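Local coordinates for organic hydroperoxide resistance protein (Legionella pneumophila, PDB 6MJN) that confers resistance to organic hydroperoxides, probably by reducing them by way of a pair of redox-active cysteines, and so is likely to protect the bacterium against peroxide stress, at the interface of chains A and B. Sequence-based numbering; all coordinates share one arbitrary frame. Chains: chain A/B, Organic hydroperoxide resistance protein.

The interface of chains A and B. Residues chain A 90-92; chain B 9-12.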
loop_
_atom_site.group_PDB
_atom_site.type_symbol
_atom_site.label_atom_id
_atom_site.label_comp_id
_atom_site.label_asym_id
_atom_site.label_seq_id
_atom_site.Cartn_x
_atom_site.Cartn_y
_atom_site.Cartn_z
ATOM N N SER A 90 -6.272 -1.596 -9.835
ATOM C CA SER A 90 -7.330 -2.528 -10.197
ATOM C C SER A 90 -7.080 -3.887 -9.568
ATOM O O SER A 90 -5.934 -4.276 -9.331
ATOM C CB SER A 90 -7.420 -2.716 -11.714
ATOM O OG SER A 90 -7.953 -1.559 -12.308
ATOM N N LEU A 91 -8.171 -4.618 -9.341
ATOM C CA LEU A 91 -8.136 -6.002 -8.895
ATOM C C LEU A 91 -8.559 -6.916 -10.034
ATOM O O LEU A 91 -9.545 -6.639 -10.723
ATOM C CB LEU A 91 -9.077 -6.221 -7.703
ATOM C CG LEU A 91 -8.577 -6.144 -6.268
ATOM C CD1 LEU A 91 -9.772 -6.341 -5.336
ATOM C CD2 LEU A 91 -7.537 -7.219 -6.007
ATOM N N TYR A 92 -7.810 -8.004 -10.224
ATOM C CA TYR A 92 -8.099 -9.011 -11.236
ATOM C C TYR A 92 -8.189 -10.376 -10.572
ATOM O O TYR A 92 -7.479 -10.657 -9.603
ATOM C CB TYR A 92 -7.014 -9.042 -12.340
ATOM C CG TYR A 92 -6.820 -7.708 -13.017
ATOM C CD1 TYR A 92 -5.956 -6.751 -12.477
ATOM C CD2 TYR A 92 -7.514 -7.391 -14.187
ATOM C CE1 TYR A 92 -5.785 -5.513 -13.090
ATOM C CE2 TYR A 92 -7.349 -6.158 -14.807
ATOM C CZ TYR A 92 -6.474 -5.229 -14.260
ATOM O OH TYR A 92 -6.311 -3.992 -14.857
ATOM N N MET B 9 -7.543 -10.002 -18.997
ATOM C CA MET B 9 -8.531 -10.142 -17.944
ATOM C C MET B 9 -9.144 -8.794 -17.600
ATOM O O MET B 9 -8.498 -7.747 -17.698
ATOM C CB MET B 9 -7.908 -10.747 -16.695
ATOM C CG MET B 9 -6.743 -11.657 -16.962
ATOM S SD MET B 9 -6.355 -12.551 -15.458
ATOM C CE MET B 9 -7.755 -13.666 -15.407
ATOM N N LYS B 10 -10.397 -8.834 -17.158
ATOM C CA LYS B 10 -11.141 -7.629 -16.827
ATOM C C LYS B 10 -10.981 -7.308 -15.348
ATOM O O LYS B 10 -10.972 -8.208 -14.502
ATOM C CB LYS B 10 -12.626 -7.795 -17.168
ATOM N N ALA B 11 -10.863 -6.016 -15.043
ATOM C CA ALA B 11 -10.761 -5.572 -13.657
ATOM C C ALA B 11 -12.099 -5.718 -12.940
ATOM O O ALA B 11 -13.123 -5.218 -13.417
ATOM C CB ALA B 11 -10.299 -4.114 -13.610
ATOM N N LEU B 12 -12.090 -6.401 -11.785
ATOM C CA LEU B 12 -13.297 -6.507 -10.962
ATOM C C LEU B 12 -13.618 -5.196 -10.260
ATOM O O LEU B 12 -14.788 -4.935 -9.934
ATOM C CB LEU B 12 -13.164 -7.578 -9.879
ATOM C CG LEU B 12 -12.286 -8.827 -9.915
ATOM C CD1 LEU B 12 -12.717 -9.742 -8.780
ATOM C CD2 LEU B 12 -12.372 -9.546 -11.231
#
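B:Leu12 hands its backbone N-H to the carbonyl of A:Leu91 in strand 82-93, with B:Leu12 N 2.8 Å from A:Leu91 O. The approach is nearly head-on to the carbonyl, 165° at the oxygen, and the bond bends moderately at the hydrogen (147°). The same oxygen is shielded by apolar carbons: B:Leu12 CG lies 3.6 Å from A:Leu91 O, so the leucine branch leans over the carbonyl that its own amide grips. Since both partners are main-chain groups, this bond probably fixes the register of the two segments with little dependence on side chains.

Van der Waals contact does the rest, and the ring of A:Tyr92 carries much of it. B:Ala11 sits above one face of the ring but out past the rim, on the CE2 side, with B:Ala11 CA 3.6 Å from A:Tyr92 CE2. Further back along chain B, the peptide drops towards the ring plane: B:Lys10 O is 3.6 Å from A:Tyr92 CD2, still displaced towards the B:Ala11 side. B:Met9 O comes to the rim a little beyond the plane, on the side away from B:Ala11, 3.5 Å from A:Tyr92 CE2. The chain thus bends around one edge of the tyrosine. With CG anti to the carbonyl carbon (chi1 -57°), the ring is set beside this passing backbone. On the same side of the strand, A:Ser90 meets the alanine methyl, its CB 3.7 Å from B:Ala11 CB; the small methyl fits between serine and ring. The lysine side chain is incomplete in the model.

Residues 9-12 of chain B lead into the protein's first strand, 13-20, and B:Met9 directly follows the histidine tag, which may influence how this end lies. OsmC-family proteins are intertwined dimers, and this patch, with its two-fold twin, fastens the N-terminal arm of each subunit onto a strand of its partner, probably adding modestly to the dimer's cohesion.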